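PDB 2FO3: ubiquitin-conjugating enzyme, which probably acts, through the catalytic UBC domain held in this chain, as an E2 enzyme that carries activated ubiquitin on a cysteine and passes it on to substrates. Local coordinates for residues A[13-18]-A[26-31]; A[90-95]-A[106-111]. All blocks are in the same frame, centred on the assembly; numbering follows the deposited sequence.

Interaction 1. Residues A[13-18]-A[26-31]; sequences KELHNF and CTLDVH
The one aromatic ring in this contact is that of F18, and strand 26-30 meets a single face of it. L28 supplies the cover: its CD1 methyl hangs over the ring. L28 CB and L28 CD2 approach from the same face, displaced toward F18 CD2 and F18 CE2, where L28 CB comes to 3.8 Å from F18 CE2. The L28 side chain thus runs slantwise over the phenyl group. With CG anti to the backbone N (chi1 -158°) the F18 ring stands out from the helix, and chi2 of 103° sets which face L28 meets.

One helical turn earlier, L15 shares the same leucine. Its CD1 reaches L28 CD2 at 3.4 Å, tighter than usual for two methyls, and the two side chains cross at about a right angle. L28 therefore has one branch above the ring and the other wedged between L15 and F18. V30 CG1 makes only a loose approach to L15 CD1, 4.5 Å away, toward the more exposed end. The contact is wholly apolar and modest, burying 218 Å² in all.

The helix packs on the strand roughly antiparallel to it, at 146° with their axes 10.4 Å apart, and alternate residues of the strand, C26, L28 and V30, face the helix. This is the N-terminal helix of the UBC fold laid against an edge strand of the antiparallel sheet. Strand 37-43 pairs with that strand and continues the apolar layer, W38 touching L28 and V40 touching F18, while C26 turns to helix 105-116.

Interaction 2. Residues A[90-95]-A[106-111]; sequences ICLSLL and SGLVLS
L95 and L108 make the closer-packed part of this contact, in one of two modelled conformers of L108, so the closeness is conditional. There L108 CD1 lies 3.5 Å from L95 CD2 and nearly as close to L95 CG, while L108 CD2 also rests near L95 CD2, so both branches of one leucine straddle a single methyl of the other, the side chains crossing at about a right angle. With CG anti to the backbone N (chi1 173°), the L108 side chain can reach L95. L92 adds a slacker touch, its CD2 standing 4.2 Å from L108 CD1 as the two chains slide past each other in opposite directions.

Nearer the surface the packing changes character. L94 CD1 lies 3.4 Å from S111 OG, a methyl against a hydroxyl in place of a leucine pair. A 3-10 turn at 93-95, with L95 N bonded to L92 O at 2.9 Å, places L94 and L95 beside the helix, L94 directed at it and L95 reaching it through its branch ends.

The contact lays the long loop after strand 71-74 against helix 105-116. Beneath it, V72 of that strand touches both L95 and L108, while V109 turns from the loop toward strand 54-60.

In the fold
The two contacts are successive parts of one UBC domain, their centres 15 Å apart on opposite sides of the chain's centre. Helix 105-116 joins them: N17 OD1 of interaction 1 lies 3.4 Å from S106 CB of interaction 2, F18 CE1 lies 4.0 Å from V109 CG2, and C26 SG lies 3.8 Å from V109 CG1. The helix thus presents S106 and V109 to the first contact and L108 with S111 to the second. Only the second adjoins the probable active site. C91, in the sequence ICL, matches the ubiquitin-accepting cysteine of E2 enzymes and lies within the loop segment 90-95, whereas interaction 1 is remote, with C91 SG 21.3 Å from F18 CZ.

Interaction 1. Residues A[13-18]-A[26-31]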
loop_
_atom_site.group_PDB
_atom_site.type_symbol
_atom_site.label_atom_id
_atom_site.label_comp_id
_atom_site.label_asym_id
_atom_site.label_seq_id
_atom_site.Cartn_x
_atom_site.Cartn_y
_atom_site.Cartn_z
ATOM N N LYS A 13 7.466 -10.428 -9.499
ATOM C CA LYS A 13 6.127 -10.740 -10.023
ATOM C C LYS A 13 5.121 -9.654 -9.620
ATOM O O LYS A 13 4.335 -9.156 -10.437
ATOM C CB LYS A 13 5.679 -12.109 -9.481
ATOM C CG LYS A 13 6.507 -13.275 -10.034
ATOM C CD LYS A 13 6.145 -14.619 -9.355
ATOM C CE LYS A 13 6.845 -15.775 -10.043
ATOM N NZ LYS A 13 8.311 -15.673 -9.837
ATOM N N GLU A 14 5.148 -9.277 -8.338
ATOM C CA GLU A 14 4.287 -8.181 -7.851
ATOM C C GLU A 14 4.592 -6.830 -8.549
ATOM O O GLU A 14 3.660 -6.035 -8.845
ATOM C CB GLU A 14 4.426 -8.048 -6.316
ATOM C CG GLU A 14 3.882 -9.256 -5.541
ATOM C CD GLU A 14 2.387 -9.466 -5.704
ATOM O OE1 GLU A 14 1.648 -8.493 -5.942
ATOM O OE2 GLU A 14 1.949 -10.622 -5.586
ATOM N N LEU A 15 5.880 -6.571 -8.794
ATOM C CA LEU A 15 6.312 -5.330 -9.465
ATOM C C LEU A 15 5.706 -5.248 -10.870
ATOM O O LEU A 15 5.101 -4.248 -11.219
ATOM C CB LEU A 15 7.826 -5.253 -9.540
ATOM C CG LEU A 15 8.434 -4.042 -10.290
ATOM C CD1 LEU A 15 7.945 -2.672 -9.783
ATOM C CD2 LEU A 15 9.948 -4.165 -10.191
ATOM N N HIS A 16 5.864 -6.321 -11.656
ATOM C CA HIS A 16 5.173 -6.437 -12.953
ATOM C C HIS A 16 3.688 -6.199 -12.803
ATOM O O HIS A 16 3.089 -5.434 -13.550
ATOM C CB HIS A 16 5.415 -7.828 -13.582
ATOM C CG HIS A 16 4.503 -8.127 -14.738
ATOM N ND1 HIS A 16 4.509 -7.389 -15.905
ATOM C CD2 HIS A 16 3.556 -9.086 -14.905
ATOM C CE1 HIS A 16 3.608 -7.884 -16.743
ATOM N NE2 HIS A 16 3.010 -8.906 -16.157
ATOM N N ASN A 17 3.069 -6.871 -11.828
ATOM C CA ASN A 17 1.621 -6.729 -11.668
ATOM C C ASN A 17 1.176 -5.324 -11.374
ATOM O O ASN A 17 0.187 -4.842 -11.959
ATOM C CB ASN A 17 1.086 -7.685 -10.593
ATOM C CG ASN A 17 -0.392 -7.531 -10.398
ATOM O OD1 ASN A 17 -0.852 -7.005 -9.381
ATOM N ND2 ASN A 17 -1.152 -7.919 -11.399
ATOM N N PHE A 18 1.903 -4.659 -10.469
ATOM C CA PHE A 18 1.608 -3.307 -10.067
ATOM C C PHE A 18 1.826 -2.331 -11.235
ATOM O O PHE A 18 1.000 -1.469 -11.474
ATOM C CB PHE A 18 2.474 -2.897 -8.888
ATOM C CG PHE A 18 1.896 -1.770 -8.091
ATOM C CD1 PHE A 18 1.269 -2.023 -6.868
ATOM C CD2 PHE A 18 1.971 -0.459 -8.550
ATOM C CE1 PHE A 18 0.744 -0.975 -6.115
ATOM C CE2 PHE A 18 1.423 0.616 -7.813
ATOM C CZ PHE A 18 0.826 0.368 -6.600
ATOM N N CYS A 26 -2.884 5.713 -8.359
ATOM C CA CYS A 26 -1.626 5.369 -7.724
ATOM C C CYS A 26 -0.496 5.236 -8.724
ATOM O O CYS A 26 -0.698 4.771 -9.850
ATOM C CB CYS A 26 -1.747 4.051 -6.939
ATOM S SG CYS A 26 -2.855 4.144 -5.556
ATOM N N THR A 27 0.689 5.625 -8.301
ATOM C CA THR A 27 1.886 5.434 -9.085
ATOM C C THR A 27 2.956 4.891 -8.146
ATOM O O THR A 27 2.938 5.152 -6.926
ATOM C CB THR A 27 2.382 6.742 -9.708
ATOM O OG1 THR A 27 2.498 7.715 -8.686
ATOM C CG2 THR A 27 1.417 7.239 -10.814
ATOM N N LEU A 28 3.878 4.138 -8.702
ATOM C CA LEU A 28 4.857 3.437 -7.893
ATOM C C LEU A 28 6.221 4.045 -7.965
ATOM O O LEU A 28 6.661 4.469 -9.027
ATOM C CB LEU A 28 4.937 1.963 -8.329
ATOM C CG LEU A 28 5.921 1.009 -7.627
ATOM C CD1 LEU A 28 5.578 0.800 -6.121
ATOM C CD2 LEU A 28 5.902 -0.319 -8.351
ATOM N N ASP A 29 6.895 4.085 -6.824
ATOM C CA ASP A 29 8.348 4.249 -6.814
ATOM C C ASP A 29 8.978 3.126 -6.010
ATOM O O ASP A 29 8.291 2.450 -5.217
ATOM C CB ASP A 29 8.761 5.613 -6.263
ATOM C CG ASP A 29 10.215 5.971 -6.602
ATOM O OD1 ASP A 29 10.877 5.284 -7.455
ATOM O OD2 ASP A 29 10.698 6.948 -6.006
ATOM N N VAL A 30 10.263 2.891 -6.228
ATOM C CA VAL A 30 10.995 1.892 -5.465
ATOM C C VAL A 30 12.252 2.524 -4.854
ATOM O O VAL A 30 12.799 3.496 -5.405
ATOM C CB VAL A 30 11.370 0.604 -6.310
ATOM C CG1 VAL A 30 10.128 -0.001 -6.945
ATOM C CG2 VAL A 30 12.460 0.902 -7.398
ATOM N N HIS A 31 12.715 1.991 -3.734
ATOM C CA HIS A 31 13.964 2.497 -3.156
ATOM C C HIS A 31 15.157 2.099 -4.054
ATOM O O HIS A 31 15.301 0.922 -4.390
ATOM C CB HIS A 31 14.187 1.989 -1.723
ATOM C CG HIS A 31 15.286 2.709 -1.011
ATOM N ND1 HIS A 31 16.615 2.585 -1.370
ATOM C CD2 HIS A 31 15.257 3.586 0.019
ATOM C CE1 HIS A 31 17.354 3.352 -0.595
ATOM N NE2 HIS A 31 16.558 3.968 0.262
#

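Interaction 2. Residues A[90-95]-A[106-111]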
loop_
_atom_site.group_PDB
_atom_site.type_symbol
_atom_site.label_atom_id
_atom_site.label_comp_id
_atom_site.label_asym_id
_atom_site.label_seq_id
_atom_site.Cartn_x
_atom_site.Cartn_y
_atom_site.Cartn_z
ATOM N N ILE A 90 -1.788 1.099 9.775
ATOM C CA ILE A 90 -3.129 0.917 9.252
ATOM C C ILE A 90 -3.719 -0.283 9.961
ATOM O O ILE A 90 -3.052 -1.313 10.116
ATOM C CB ILE A 90 -3.098 0.666 7.720
ATOM C CG1 ILE A 90 -2.495 1.905 6.984
ATOM C CG2 ILE A 90 -4.491 0.297 7.166
ATOM C CD1 ILE A 90 -1.993 1.550 5.526
ATOM N N CYS A 91 -4.975 -0.129 10.381
ATOM C CA CYS A 91 -5.743 -1.216 10.957
ATOM C C CYS A 91 -6.588 -1.806 9.837
ATOM O O CYS A 91 -7.607 -1.236 9.442
ATOM C CB CYS A 91 -6.641 -0.721 12.115
ATOM S SG CYS A 91 -7.621 -2.105 12.836
ATOM N N LEU A 92 -6.142 -2.945 9.309
ATOM C CA LEU A 92 -6.815 -3.600 8.180
ATOM C C LEU A 92 -6.578 -5.093 8.265
ATOM O O LEU A 92 -5.439 -5.539 8.178
ATOM C CB LEU A 92 -6.267 -3.076 6.831
ATOM C CG LEU A 92 -6.863 -3.722 5.562
ATOM C CD1 LEU A 92 -8.286 -3.225 5.305
ATOM C CD2 LEU A 92 -5.974 -3.465 4.331
ATOM N N SER A 93 -7.664 -5.864 8.413
ATOM C CA SER A 93 -7.585 -7.323 8.555
ATOM C C SER A 93 -6.780 -8.002 7.445
ATOM O O SER A 93 -6.051 -8.956 7.714
ATOM C CB SER A 93 -8.999 -7.936 8.615
ATOM O OG SER A 93 -9.750 -7.349 9.665
ATOM N N LEU A 94 -6.920 -7.515 6.201
ATOM C CA LEU A 94 -6.176 -8.115 5.059
ATOM C C LEU A 94 -4.663 -8.095 5.254
ATOM O O LEU A 94 -3.943 -8.906 4.661
ATOM C CB LEU A 94 -6.551 -7.456 3.729
ATOM C CG LEU A 94 -7.902 -7.837 3.135
ATOM C CD1 LEU A 94 -8.193 -6.970 1.929
ATOM C CD2 LEU A 94 -7.952 -9.346 2.754
ATOM N N LEU A 95 -4.187 -7.170 6.091
ATOM C CA LEU A 95 -2.756 -7.017 6.387
ATOM C C LEU A 95 -2.317 -7.826 7.591
ATOM O O LEU A 95 -1.127 -7.881 7.909
ATOM C CB LEU A 95 -2.436 -5.551 6.650
ATOM C CG LEU A 95 -2.236 -4.630 5.460
ATOM C CD1 LEU A 95 -2.383 -3.148 5.861
ATOM C CD2 LEU A 95 -0.864 -4.929 4.843
ATOM N N SER A 106 -0.810 -4.746 -5.496
ATOM C CA SER A 106 -1.819 -3.908 -6.134
ATOM C C SER A 106 -3.210 -3.991 -5.422
ATOM O O SER A 106 -3.821 -2.966 -5.119
ATOM C CB SER A 106 -1.949 -4.264 -7.628
ATOM O OG SER A 106 -2.731 -3.282 -8.247
ATOM N N GLY A 107 -3.690 -5.212 -5.164
ATOM C CA GLY A 107 -4.983 -5.441 -4.485
ATOM C C GLY A 107 -4.968 -4.948 -3.034
ATOM O O GLY A 107 -5.988 -4.448 -2.535
ATOM N N LEU A 108 -3.830 -5.105 -2.367
ATOM C CA LEU A 108 -3.685 -4.604 -1.002
ATOM C C LEU A 108 -3.875 -3.088 -0.970
ATOM O O LEU A 108 -4.649 -2.580 -0.173
ATOM C CB LEU A 108 -2.317 -5.009 -0.440
ATOM C CG LEU A 108 -1.941 -4.426 0.905
ATOM C CD1 LEU A 108 -2.899 -4.956 1.968
ATOM C CD2 LEU A 108 -0.494 -4.773 1.212
ATOM N N VAL A 109 -3.172 -2.380 -1.865
ATOM C CA VAL A 109 -3.288 -0.932 -1.992
ATOM C C VAL A 109 -4.715 -0.534 -2.393
ATOM O O VAL A 109 -5.286 0.415 -1.853
ATOM C CB VAL A 109 -2.204 -0.379 -2.993
ATOM C CG1 VAL A 109 -2.459 1.111 -3.284
ATOM C CG2 VAL A 109 -0.756 -0.638 -2.405
ATOM N N LEU A 110 -5.320 -1.265 -3.336
ATOM C CA LEU A 110 -6.706 -0.937 -3.705
ATOM C C LEU A 110 -7.679 -1.093 -2.500
ATOM O O LEU A 110 -8.605 -0.289 -2.337
ATOM C CB LEU A 110 -7.159 -1.751 -4.920
ATOM C CG LEU A 110 -8.372 -1.283 -5.695
ATOM C CD1 LEU A 110 -8.184 0.119 -6.322
ATOM C CD2 LEU A 110 -8.666 -2.321 -6.748
ATOM N N SER A 111 -7.478 -2.122 -1.688
ATOM C CA SER A 111 -8.295 -2.299 -0.464
ATOM C C SER A 111 -8.121 -1.147 0.526
ATOM O O SER A 111 -9.078 -0.765 1.217
ATOM C CB SER A 111 -7.983 -3.624 0.216
ATOM O OG SER A 111 -8.340 -4.711 -0.637
#